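Local coordinates for PrgZ (Enterococcus faecalis, PDB 4FAJ), which acts as an extracellular, membrane-anchored pheromone receptor that binds peptide and, as a solute-binding protein of family 5, probably takes part in peptide transport, at residues 129-134 against 211-216; 138-143 against 183-188; 317-322 against 366-371; 358-363 against 529-534. One frame throughout, in Å; residues are numbered along the deposited sequence.

Contact 1: residues 129-134 against 211-216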
loop_
_atom_site.group_PDB
_atom_site.type_symbol
_atom_site.label_atom_id
_atom_site.label_comp_id
_atom_site.label_asym_id
_atom_site.label_seq_id
_atom_site.Cartn_x
_atom_site.Cartn_y
_atom_site.Cartn_z
ATOM N N ALA A 129 22.561 -17.103 -2.944
ATOM C CA ALA A 129 21.774 -15.871 -3.061
ATOM C C ALA A 129 22.727 -14.754 -3.494
ATOM O O ALA A 129 23.740 -14.519 -2.832
ATOM C CB ALA A 129 21.113 -15.538 -1.746
ATOM N N LYS A 130 22.432 -14.114 -4.631
ATOM C CA LYS A 130 23.353 -13.143 -5.253
ATOM C C LYS A 130 22.703 -11.825 -5.705
ATOM O O LYS A 130 21.531 -11.793 -6.122
ATOM C CB LYS A 130 24.035 -13.762 -6.482
ATOM C CG LYS A 130 25.026 -14.864 -6.180
ATOM C CD LYS A 130 25.496 -15.552 -7.454
ATOM C CE LYS A 130 26.462 -16.686 -7.134
ATOM N NZ LYS A 130 26.955 -17.387 -8.364
ATOM N N TRP A 131 23.494 -10.753 -5.633
ATOM C CA TRP A 131 23.192 -9.484 -6.302
ATOM C C TRP A 131 23.338 -9.655 -7.810
ATOM O O TRP A 131 23.998 -10.586 -8.277
ATOM C CB TRP A 131 24.149 -8.388 -5.802
ATOM C CG TRP A 131 23.940 -8.114 -4.343
ATOM C CD1 TRP A 131 24.753 -8.481 -3.305
ATOM C CD2 TRP A 131 22.816 -7.460 -3.762
ATOM N NE1 TRP A 131 24.204 -8.082 -2.109
ATOM C CE2 TRP A 131 23.010 -7.456 -2.361
ATOM C CE3 TRP A 131 21.667 -6.873 -4.286
ATOM C CZ2 TRP A 131 22.093 -6.878 -1.484
ATOM C CZ3 TRP A 131 20.755 -6.303 -3.415
ATOM C CH2 TRP A 131 20.975 -6.304 -2.026
ATOM N N SER A 132 22.728 -8.753 -8.574
ATOM C CA SER A 132 22.798 -8.808 -10.038
ATOM C C SER A 132 24.225 -8.751 -10.603
ATOM O O SER A 132 24.456 -9.189 -11.732
ATOM C CB SER A 132 21.969 -7.680 -10.660
ATOM O OG SER A 132 22.544 -6.415 -10.391
ATOM N N ASP A 133 25.171 -8.218 -9.825
ATOM C CA ASP A 133 26.586 -8.198 -10.214
ATOM C C ASP A 133 27.339 -9.485 -9.867
ATOM O O ASP A 133 28.558 -9.534 -9.997
ATOM C CB ASP A 133 27.320 -6.975 -9.622
ATOM C CG ASP A 133 27.381 -6.981 -8.100
ATOM O OD1 ASP A 133 27.030 -8.002 -7.471
ATOM O OD2 ASP A 133 27.771 -5.934 -7.525
ATOM N N GLY A 134 26.630 -10.509 -9.396
ATOM C CA GLY A 134 27.241 -11.809 -9.141
ATOM C C GLY A 134 27.771 -12.007 -7.729
ATOM O O GLY A 134 28.159 -13.125 -7.369
ATOM N N TYR A 211 11.601 -4.429 4.033
ATOM C CA TYR A 211 12.613 -5.295 4.649
ATOM C C TYR A 211 13.627 -5.908 3.650
ATOM O O TYR A 211 14.489 -6.698 4.044
ATOM C CB TYR A 211 11.912 -6.420 5.447
ATOM C CG TYR A 211 11.447 -6.026 6.832
ATOM C CD1 TYR A 211 10.241 -5.360 7.030
ATOM C CD2 TYR A 211 12.211 -6.341 7.952
ATOM C CE1 TYR A 211 9.815 -5.021 8.308
ATOM C CE2 TYR A 211 11.795 -6.010 9.219
ATOM C CZ TYR A 211 10.596 -5.358 9.395
ATOM O OH TYR A 211 10.215 -5.053 10.667
ATOM N N TYR A 212 13.551 -5.535 2.375
ATOM C CA TYR A 212 14.521 -6.033 1.385
ATOM C C TYR A 212 15.934 -5.560 1.743
ATOM O O TYR A 212 16.116 -4.508 2.398
ATOM C CB TYR A 212 14.149 -5.592 -0.049
ATOM C CG TYR A 212 13.002 -6.361 -0.709
ATOM C CD1 TYR A 212 12.168 -7.218 0.021
ATOM C CD2 TYR A 212 12.728 -6.196 -2.066
ATOM C CE1 TYR A 212 11.103 -7.898 -0.599
ATOM C CE2 TYR A 212 11.653 -6.875 -2.691
ATOM C CZ TYR A 212 10.853 -7.721 -1.952
ATOM O OH TYR A 212 9.801 -8.391 -2.576
ATOM N N PRO A 213 16.950 -6.355 1.365
ATOM C CA PRO A 213 18.307 -5.861 1.542
ATOM C C PRO A 213 18.640 -4.814 0.480
ATOM O O PRO A 213 17.974 -4.740 -0.553
ATOM C CB PRO A 213 19.163 -7.108 1.326
ATOM C CG PRO A 213 18.366 -7.943 0.342
ATOM C CD PRO A 213 16.909 -7.618 0.604
ATOM N N VAL A 214 19.658 -4.016 0.752
ATOM C CA VAL A 214 20.321 -3.244 -0.283
ATOM C C VAL A 214 21.792 -3.563 -0.181
ATOM O O VAL A 214 22.280 -3.916 0.901
ATOM C CB VAL A 214 20.076 -1.719 -0.152
ATOM C CG1 VAL A 214 18.632 -1.385 -0.548
ATOM C CG2 VAL A 214 20.402 -1.235 1.242
ATOM N N GLN A 215 22.496 -3.450 -1.300
ATOM C CA GLN A 215 23.896 -3.854 -1.367
ATOM C C GLN A 215 24.777 -2.795 -0.717
ATOM O O GLN A 215 24.726 -1.631 -1.096
ATOM C CB GLN A 215 24.325 -4.068 -2.814
ATOM C CG GLN A 215 25.664 -4.779 -2.955
ATOM C CD GLN A 215 26.314 -4.540 -4.293
ATOM O OE1 GLN A 215 26.510 -3.397 -4.703
ATOM N NE2 GLN A 215 26.662 -5.617 -4.984
ATOM N N GLN A 216 25.581 -3.198 0.264
ATOM C CA GLN A 216 26.430 -2.244 0.975
ATOM C C GLN A 216 27.345 -1.454 0.035
ATOM O O GLN A 216 27.489 -0.245 0.194
ATOM C CB GLN A 216 27.270 -2.948 2.039
ATOM C CG GLN A 216 26.524 -3.323 3.294
ATOM C CD GLN A 216 27.349 -4.226 4.178
ATOM O OE1 GLN A 216 27.411 -5.440 3.959
ATOM N NE2 GLN A 216 28.010 -3.644 5.170
#
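Residues 131-134 form a type I beta turn, closed by W131 O accepting from G134 N at 2.9 Å, and this turn faces the irregular chain of 211-216 with W131 CA and Q215 CA 7.5 Å apart. The contact thus sets a turn against a helix N-cap, because Q215 immediately precedes helix 216-222 and its OE1 weakly caps A218 N. W131 and Q215 carry most of the buried surface. CG of Q215 stands anti to its backbone N (chi1 -167°) and the chain stays extended beyond it, so that the side chain runs obliquely across one face of the indole. Q215 CG lies 3.7 Å from the centroid of the five-membered ring, almost on the ring normal, which makes a CH-pi contact, and CB covers the middle of the ring system. Farther along, W131 CH2 comes to 3.3 Å from Q215 N, a snug fit of ring against backbone. The same CH2 meets P213 CG at 3.9 Å, with the proline carbonyl at the ring edge. The indole N-H points elsewhere, to D141 OD2 of helix 139-150, a bond that would fix the rotation of the ring. D133 takes the crowded rotamer, CG between its backbone N and carbonyl carbon, and thereby meets the glutamine tip to tip; its other oxygen, OD1, is bound by T135 OG1. Q215 NE2 donates to D133 OD2 over 2.8 Å at an N-H...O angle of 161°, the oxygen in the amide plane but the nitrogen 26° above the plane of the carboxylate.

Contact 2: residues 138-143 against 183-188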
loop_
_atom_site.group_PDB
_atom_site.type_symbol
_atom_site.label_atom_id
_atom_site.label_comp_id
_atom_site.label_asym_id
_atom_site.label_seq_id
_atom_site.Cartn_x
_atom_site.Cartn_y
_atom_site.Cartn_z
ATOM N N THR A 138 24.830 -10.936 1.806
ATOM C CA THR A 138 25.268 -11.306 3.151
ATOM C C THR A 138 24.288 -10.846 4.215
ATOM O O THR A 138 23.448 -9.975 3.978
ATOM C CB THR A 138 26.649 -10.706 3.506
ATOM O OG1 THR A 138 26.524 -9.294 3.645
ATOM C CG2 THR A 138 27.724 -11.039 2.437
ATOM N N ALA A 139 24.426 -11.428 5.402
ATOM C CA ALA A 139 23.657 -11.016 6.558
ATOM C C ALA A 139 23.904 -9.531 6.869
ATOM O O ALA A 139 22.977 -8.816 7.237
ATOM C CB ALA A 139 24.008 -11.874 7.754
ATOM N N SER A 140 25.151 -9.095 6.703
ATOM C CA SER A 140 25.542 -7.685 6.890
ATOM C C SER A 140 24.833 -6.685 5.972
ATOM O O SER A 140 24.566 -5.553 6.391
ATOM C CB SER A 140 27.056 -7.530 6.745
ATOM O OG SER A 140 27.673 -7.969 7.935
ATOM N N ASP A 141 24.536 -7.091 4.737
ATOM C CA ASP A 141 23.665 -6.303 3.847
ATOM C C ASP A 141 22.298 -6.021 4.499
ATOM O O ASP A 141 21.772 -4.892 4.407
ATOM C CB ASP A 141 23.424 -7.015 2.497
ATOM C CG ASP A 141 24.660 -7.059 1.600
ATOM O OD1 ASP A 141 25.453 -6.092 1.575
ATOM O OD2 ASP A 141 24.822 -8.075 0.878
ATOM N N PHE A 142 21.701 -7.044 5.127
ATOM C CA PHE A 142 20.416 -6.865 5.804
ATOM C C PHE A 142 20.528 -5.958 7.032
ATOM O O PHE A 142 19.708 -5.044 7.200
ATOM C CB PHE A 142 19.774 -8.213 6.192
ATOM C CG PHE A 142 19.163 -8.951 5.036
ATOM C CD1 PHE A 142 17.854 -8.700 4.643
ATOM C CD2 PHE A 142 19.888 -9.926 4.351
ATOM C CE1 PHE A 142 17.283 -9.381 3.575
ATOM C CE2 PHE A 142 19.316 -10.613 3.288
ATOM C CZ PHE A 142 18.013 -10.334 2.901
ATOM N N VAL A 143 21.543 -6.188 7.862
ATOM C CA VAL A 143 21.760 -5.367 9.057
ATOM C C VAL A 143 21.836 -3.881 8.695
ATOM O O VAL A 143 21.112 -3.061 9.266
ATOM C CB VAL A 143 23.032 -5.775 9.836
ATOM C CG1 VAL A 143 23.390 -4.719 10.876
ATOM C CG2 VAL A 143 22.851 -7.146 10.498
ATOM N N VAL A 183 19.309 -6.302 15.692
ATOM C CA VAL A 183 19.528 -7.171 14.554
ATOM C C VAL A 183 21.035 -7.324 14.398
ATOM O O VAL A 183 21.760 -6.327 14.421
ATOM C CB VAL A 183 18.941 -6.565 13.269
ATOM C CG1 VAL A 183 19.223 -7.481 12.078
ATOM C CG2 VAL A 183 17.438 -6.311 13.433
ATOM N N LYS A 184 21.516 -8.560 14.261
ATOM C CA LYS A 184 22.949 -8.787 14.065
ATOM C C LYS A 184 23.249 -9.953 13.120
ATOM O O LYS A 184 22.464 -10.901 13.015
ATOM C CB LYS A 184 23.643 -9.010 15.411
ATOM C CG LYS A 184 23.439 -10.392 16.025
ATOM C CD LYS A 184 24.120 -10.506 17.382
ATOM C CE LYS A 184 23.928 -11.889 17.980
ATOM N NZ LYS A 184 24.738 -12.086 19.217
ATOM N N SER A 185 24.402 -9.874 12.459
ATOM C CA SER A 185 24.939 -10.988 11.683
ATOM C C SER A 185 25.776 -11.895 12.574
ATOM O O SER A 185 26.412 -11.437 13.529
ATOM C CB SER A 185 25.804 -10.477 10.527
ATOM O OG SER A 185 26.799 -9.588 11.004
ATOM N N ILE A 186 25.748 -13.187 12.267
ATOM C CA ILE A 186 26.664 -14.163 12.832
ATOM C C ILE A 186 27.311 -14.825 11.618
ATOM O O ILE A 186 26.662 -15.586 10.899
ATOM C CB ILE A 186 25.932 -15.210 13.704
ATOM C CG1 ILE A 186 25.114 -14.526 14.798
ATOM C CG2 ILE A 186 26.930 -16.170 14.334
ATOM C CD1 ILE A 186 24.098 -15.420 15.455
ATOM N N GLY A 187 28.571 -14.494 11.354
ATOM C CA GLY A 187 29.214 -14.917 10.111
ATOM C C GLY A 187 28.638 -14.129 8.945
ATOM O O GLY A 187 28.181 -12.994 9.123
ATOM N N GLU A 188 28.646 -14.725 7.757
ATOM C CA GLU A 188 28.169 -14.041 6.556
ATOM C C GLU A 188 26.722 -14.416 6.193
ATOM O O GLU A 188 26.068 -13.684 5.444
ATOM C CB GLU A 188 29.103 -14.328 5.373
ATOM C CG GLU A 188 28.706 -15.540 4.558
ATOM C CD GLU A 188 29.500 -15.698 3.270
ATOM O OE1 GLU A 188 30.716 -15.954 3.349
ATOM O OE2 GLU A 188 28.897 -15.587 2.177
HETATM O O HOH W 1 27.643 -10.670 6.865
HETATM O O HOH W 2 26.650 -6.538 10.612
#
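E188, V143 and S185 bury the most surface where the first turn, 139-143, of helix 139-150 runs along strand 183-186, nearly antiparallel to it, at an axis separation of 7.5 Å and an angle of 168°. E188 takes part through its backbone: its carbonyl O accepts from A139 N at 2.8 Å along an almost straight N-H...O line (169°), although the donor sits above the carbonyl plane. The next amide is met by a water, which accepts from S140 N and donates to G187 O, so the turn after the strand serves two N-H groups of the first helical turn, one directly and one through the water. A third is held inside the helix start by a capping box, in which D141 N donates to T138 OG1 (3.2 Å) and T138 N donates to D141 OD2 (3.0 Å). V143 works through one branch: CG2, anti to the carbonyl carbon, comes within 3.7 Å of S185 N and 4.0 Å of V183 CG1, resting along the strand backbone. S185 CB presses against A139 CB at 3.6 Å, a close approach that the small alanine permits. The crowded rotamer of S185 turns its OG toward S140, and a second water bridges the two hydroxyls. Strand 183-186 is one of the two outermost strands of an antiparallel four-stranded sheet and pairs with 190-194 in a hairpin; L191 of that second strand packs on A139, F142 and V143, so the helix covers both arms, while T138 and S140 touch Q216 of helix 216-222.

Contact 3: residues 317-322 against 366-371. With ZN (zinc ion), chain H.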
loop_
_atom_site.group_PDB
_atom_site.type_symbol
_atom_site.label_atom_id
_atom_site.label_comp_id
_atom_site.label_asym_id
_atom_site.label_seq_id
_atom_site.Cartn_x
_atom_site.Cartn_y
_atom_site.Cartn_z
ATOM N N ALA A 317 -7.542 -6.276 -0.371
ATOM C CA ALA A 317 -7.541 -5.799 1.028
ATOM C C ALA A 317 -7.126 -4.327 1.052
ATOM O O ALA A 317 -6.076 -3.953 1.591
ATOM C CB ALA A 317 -6.599 -6.659 1.897
ATOM N N ASN A 318 -7.982 -3.488 0.475
ATOM C CA ASN A 318 -7.609 -2.132 0.088
ATOM C C ASN A 318 -8.835 -1.237 0.283
ATOM O O ASN A 318 -9.848 -1.435 -0.367
ATOM C CB ASN A 318 -7.122 -2.208 -1.371
ATOM C CG ASN A 318 -6.734 -0.864 -2.006
ATOM O OD1 ASN A 318 -6.520 -0.826 -3.231
ATOM N ND2 ASN A 318 -6.597 0.212 -1.217
ATOM N N THR A 319 -8.743 -0.289 1.217
ATOM C CA THR A 319 -9.814 0.661 1.475
ATOM C C THR A 319 -9.411 2.029 0.904
ATOM O O THR A 319 -8.305 2.510 1.169
ATOM C CB THR A 319 -10.076 0.799 2.987
ATOM O OG1 THR A 319 -10.489 -0.472 3.526
ATOM C CG2 THR A 319 -11.167 1.864 3.268
ATOM N N MET A 320 -10.298 2.642 0.128
ATOM C CA MET A 320 -10.117 4.043 -0.286
ATOM C C MET A 320 -10.841 4.960 0.718
ATOM O O MET A 320 -11.999 4.712 1.083
ATOM C CB MET A 320 -10.642 4.282 -1.708
ATOM C CG MET A 320 -9.824 3.638 -2.807
ATOM S SD MET A 320 -8.105 4.210 -2.913
ATOM C CE MET A 320 -8.316 5.981 -3.137
ATOM N N PHE A 321 -10.132 6.002 1.166
ATOM C CA PHE A 321 -10.617 6.936 2.187
ATOM C C PHE A 321 -10.783 8.347 1.631
ATOM O O PHE A 321 -10.193 8.688 0.603
ATOM C CB PHE A 321 -9.602 7.076 3.326
ATOM C CG PHE A 321 -9.232 5.798 4.011
ATOM C CD1 PHE A 321 -10.086 5.212 4.934
ATOM C CD2 PHE A 321 -7.980 5.230 3.812
ATOM C CE1 PHE A 321 -9.726 4.052 5.602
ATOM C CE2 PHE A 321 -7.611 4.057 4.481
ATOM C CZ PHE A 321 -8.485 3.468 5.365
ATOM N N LEU A 322 -11.578 9.161 2.338
ATOM C CA LEU A 322 -11.370 10.606 2.382
ATOM C C LEU A 322 -10.562 10.876 3.638
ATOM O O LEU A 322 -11.071 10.737 4.771
ATOM C CB LEU A 322 -12.685 11.395 2.440
ATOM C CG LEU A 322 -13.448 11.597 1.143
ATOM C CD1 LEU A 322 -14.672 12.449 1.385
ATOM C CD2 LEU A 322 -12.586 12.245 0.087
ATOM N N VAL A 366 -13.059 0.914 8.611
ATOM C CA VAL A 366 -11.711 1.222 8.122
ATOM C C VAL A 366 -11.082 -0.038 7.508
ATOM O O VAL A 366 -10.466 0.026 6.439
ATOM C CB VAL A 366 -10.834 1.769 9.270
ATOM C CG1 VAL A 366 -9.375 1.850 8.895
ATOM C CG2 VAL A 366 -11.370 3.150 9.742
ATOM N N VAL A 367 -11.240 -1.165 8.194
ATOM C CA VAL A 367 -10.611 -2.423 7.794
ATOM C C VAL A 367 -11.494 -3.102 6.756
ATOM O O VAL A 367 -12.713 -3.153 6.934
ATOM C CB VAL A 367 -10.403 -3.376 8.995
ATOM C CG1 VAL A 367 -9.822 -4.702 8.536
ATOM C CG2 VAL A 367 -9.487 -2.735 10.029
ATOM N N PRO A 368 -10.891 -3.578 5.648
ATOM C CA PRO A 368 -11.661 -4.266 4.614
ATOM C C PRO A 368 -12.070 -5.701 4.963
ATOM O O PRO A 368 -11.494 -6.311 5.843
ATOM C CB PRO A 368 -10.713 -4.276 3.420
ATOM C CG PRO A 368 -9.336 -4.211 4.004
ATOM C CD PRO A 368 -9.466 -3.423 5.269
ATOM N N LYS A 369 -13.069 -6.214 4.245
ATOM C CA LYS A 369 -13.542 -7.589 4.427
ATOM C C LYS A 369 -12.612 -8.587 3.744
ATOM O O LYS A 369 -11.852 -8.226 2.828
ATOM C CB LYS A 369 -14.960 -7.743 3.860
ATOM C CG LYS A 369 -16.000 -6.965 4.620
ATOM C CD LYS A 369 -17.275 -6.705 3.806
ATOM C CE LYS A 369 -18.404 -7.623 4.152
ATOM N NZ LYS A 369 -19.691 -7.061 3.585
ATOM N N GLU A 370 -12.696 -9.837 4.203
ATOM C CA GLU A 370 -11.989 -10.992 3.622
ATOM C C GLU A 370 -10.472 -10.919 3.765
ATOM O O GLU A 370 -9.756 -11.572 3.022
ATOM C CB GLU A 370 -12.325 -11.200 2.128
ATOM C CG GLU A 370 -13.766 -10.997 1.730
ATOM C CD GLU A 370 -14.724 -11.856 2.497
ATOM O OE1 GLU A 370 -14.335 -12.971 2.937
ATOM O OE2 GLU A 370 -15.890 -11.420 2.647
ATOM N N MET A 371 -9.982 -10.123 4.705
ATOM C CA MET A 371 -8.553 -9.941 4.888
ATOM C C MET A 371 -8.086 -10.731 6.097
ATOM O O MET A 371 -7.183 -11.562 5.990
ATOM C CB MET A 371 -8.234 -8.453 5.080
ATOM C CG MET A 371 -6.774 -8.107 5.329
ATOM S SD MET A 371 -6.605 -6.430 5.995
ATOM C CE MET A 371 -6.879 -6.701 7.749
HETATM ZN ZN ZN H . -16.842 -12.887 3.913
#
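T319 OG1 donates to V366 O at 3.0 Å, the polar link in an otherwise apolar contact between strand 311-324 and the loop 366-371. The donor approaches from 32° above the carbonyl plane. The hydroxyl also lies 3.6 Å from P368 CD, and P368 CG rests on the backbone at A317 C (3.7 Å). On one flank M371 CG meets A317 CB at 3.7 Å; on the other, V366 CG1 touches the edge of the F321 ring at F321 CE1 (4.0 Å). T319 CG2 lies over a face of that ring, offset toward its rim. The loop itself is positioned from outside: V367 N donates to E518 OE2, and K369 O accepts from Q532 NE2. Beyond it, E370 points outward and binds a zinc ion through OE2 at 2.2 Å, at the surface rather than in the contact. N318, whose side chain leaves the strand away from the loop, hydrogen-bonds the bound peptide through ND2. Strand 311-324 runs between 464-470 and 528-539 in the mixed sheet, while F479 of helix 477-480 packs on T319, F321, P368 and M371 together.

Contact 4: residues 358-363 against 529-534; sequences NGSVAS and PIFQVG
Two antiparallel beta bridges, V361 with Q532 and A362 with F531, join the short strand 361-362 to 528-539, flanked by an Asx turn at N358 and a classic beta bulge in which I530 and F531 both face M320 of strand 311-324. Backbone hydrogen bonds come first. V361 and Q532 are a hydrogen-bonded pair: V361 N reaches Q532 O at 2.9 Å, and Q532 N returns to V361 O at 2.7 Å, nearly along the C=O axis (173°). Next to it, S363 N donates to I530 O at 3.2 Å, straight at the hydrogen but with the donor 40° above the carbonyl plane. Side-chain hydrogen bonds secure the start of the segment. N358 OD1 accepts twice, from S360 N, which closes the Asx turn, and from S360 OG at 2.9 Å, in plane on a lone pair. Having given its proton there, S360 OG accepts from G534 N at 2.9 Å, so one hydroxyl ties the turn to the neighbouring strand. Close backbone packing goes with it, S360 CA and G534 CA being 3.9 Å apart, where the absence of a side chain on G534 avoids a clash with the 359-360 peptide. In van der Waals contact, V361 and Q532 lie side by side on one face, V361 CG2 being 3.8 Å from Q532 CB. F531 instead meets an aromatic side chain of the bound peptide edge-to-face. Both ends of the glutamine amide are engaged: NE2 donates to M316 O and K369 O, while a water that also donates to A362 O donates to Q532 OE1 at 2.8 Å.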
loop_
_atom_site.group_PDB
_atom_site.type_symbol
_atom_site.label_atom_id
_atom_site.label_comp_id
_atom_site.label_asym_id
_atom_site.label_seq_id
_atom_site.Cartn_x
_atom_site.Cartn_y
_atom_site.Cartn_z
ATOM N N ASN A 358 -17.536 -2.978 -10.832
ATOM C CA ASN A 358 -16.470 -3.893 -11.219
ATOM C C ASN A 358 -16.008 -4.809 -10.090
ATOM O O ASN A 358 -14.853 -5.219 -10.066
ATOM C CB ASN A 358 -15.277 -3.065 -11.704
ATOM C CG ASN A 358 -14.666 -2.219 -10.605
ATOM O OD1 ASN A 358 -15.163 -2.194 -9.470
ATOM N ND2 ASN A 358 -13.590 -1.509 -10.933
ATOM N N GLY A 359 -16.897 -5.108 -9.145
ATOM C CA GLY A 359 -16.567 -6.001 -8.050
ATOM C C GLY A 359 -16.022 -5.299 -6.819
ATOM O O GLY A 359 -15.760 -5.942 -5.808
ATOM N N SER A 360 -15.866 -3.983 -6.879
ATOM C CA SER A 360 -15.575 -3.207 -5.675
ATOM C C SER A 360 -16.812 -3.253 -4.781
ATOM O O SER A 360 -17.922 -3.492 -5.278
ATOM C CB SER A 360 -15.234 -1.761 -6.018
ATOM O OG SER A 360 -14.055 -1.683 -6.814
ATOM N N VAL A 361 -16.635 -3.038 -3.475
ATOM C CA VAL A 361 -17.774 -3.066 -2.550
ATOM C C VAL A 361 -17.712 -1.919 -1.536
ATOM O O VAL A 361 -16.637 -1.418 -1.219
ATOM C CB VAL A 361 -17.877 -4.420 -1.819
ATOM C CG1 VAL A 361 -18.027 -5.574 -2.830
ATOM C CG2 VAL A 361 -16.669 -4.642 -0.928
ATOM N N ALA A 362 -18.876 -1.501 -1.052
ATOM C CA ALA A 362 -18.964 -0.478 -0.014
ATOM C C ALA A 362 -18.135 -0.864 1.205
ATOM O O ALA A 362 -18.099 -2.047 1.598
ATOM C CB ALA A 362 -20.423 -0.257 0.402
ATOM N N SER A 363 -17.467 0.131 1.795
ATOM C CA SER A 363 -16.750 -0.062 3.057
ATOM C C SER A 363 -17.755 -0.235 4.189
ATOM O O SER A 363 -18.790 0.434 4.204
ATOM C CB SER A 363 -15.865 1.153 3.382
ATOM O OG SER A 363 -14.742 1.274 2.519
ATOM N N PRO A 529 -14.070 6.025 5.576
ATOM C CA PRO A 529 -13.930 4.915 4.621
ATOM C C PRO A 529 -15.041 4.941 3.582
ATOM O O PRO A 529 -16.225 5.139 3.919
ATOM C CB PRO A 529 -13.999 3.656 5.499
ATOM C CG PRO A 529 -14.463 4.076 6.818
ATOM C CD PRO A 529 -14.609 5.572 6.869
ATOM N N ILE A 530 -14.654 4.764 2.322
ATOM C CA ILE A 530 -15.577 4.912 1.217
ATOM C C ILE A 530 -15.894 3.553 0.628
ATOM O O ILE A 530 -17.011 3.075 0.767
ATOM C CB ILE A 530 -15.034 5.847 0.115
ATOM C CG1 ILE A 530 -14.564 7.180 0.715
ATOM C CG2 ILE A 530 -16.144 6.123 -0.919
ATOM C CD1 ILE A 530 -13.745 8.029 -0.269
ATOM N N PHE A 531 -14.917 2.939 -0.038
ATOM C CA PHE A 531 -15.125 1.629 -0.647
ATOM C C PHE A 531 -13.883 0.742 -0.594
ATOM O O PHE A 531 -12.768 1.218 -0.409
ATOM C CB PHE A 531 -15.624 1.769 -2.079
ATOM C CG PHE A 531 -14.634 2.380 -3.028
ATOM C CD1 PHE A 531 -14.585 3.747 -3.202
ATOM C CD2 PHE A 531 -13.783 1.579 -3.791
ATOM C CE1 PHE A 531 -13.680 4.333 -4.094
ATOM C CE2 PHE A 531 -12.882 2.154 -4.694
ATOM C CZ PHE A 531 -12.828 3.534 -4.837
ATOM N N GLN A 532 -14.125 -0.560 -0.726
ATOM C CA GLN A 532 -13.092 -1.577 -0.802
ATOM C C GLN A 532 -12.912 -1.906 -2.273
ATOM O O GLN A 532 -13.882 -2.220 -2.986
ATOM C CB GLN A 532 -13.496 -2.823 -0.009
ATOM C CG GLN A 532 -12.475 -3.962 -0.085
ATOM C CD GLN A 532 -12.775 -5.134 0.818
ATOM O OE1 GLN A 532 -13.730 -5.112 1.598
ATOM N NE2 GLN A 532 -11.933 -6.182 0.728
ATOM N N VAL A 533 -11.655 -1.847 -2.702
ATOM C CA VAL A 533 -11.280 -1.907 -4.100
ATOM C C VAL A 533 -11.353 -3.324 -4.649
ATOM O O VAL A 533 -10.737 -4.246 -4.099
ATOM C CB VAL A 533 -9.834 -1.391 -4.304
ATOM C CG1 VAL A 533 -9.377 -1.576 -5.755
ATOM C CG2 VAL A 533 -9.711 0.071 -3.883
ATOM N N GLY A 534 -12.104 -3.474 -5.734
ATOM C CA GLY A 534 -12.020 -4.640 -6.607
ATOM C C GLY A 534 -11.245 -4.275 -7.868
ATOM O O GLY A 534 -11.483 -3.217 -8.448
HETATM O O HOH W 3 -11.155 -0.983 -9.786
HETATM O O HOH W 4 -15.827 -3.720 2.920
#

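From the N terminus, contact 1 closes the loop from 129-134 to 211-216, and contact 2 (138-143 with 183-188) nests inside it, fastening helix 139-150 to a sheet edge. These two touch through D141, so the turn, the helix and the start of helix 216-222 form one unit. Contacts 3 and 4 follow in series and cross: 317-322, 358-363, 366-371 and 529-534 alternate. They meet in the mixed sheet, where strands 311-324 and 528-539 are neighbours, and M320 pairs with I530 and F531. The pairs stay separate: contacts 1 and 3 have nearest atoms about 17 Å apart, and contacts 2 and 4 have centres about 42 Å apart.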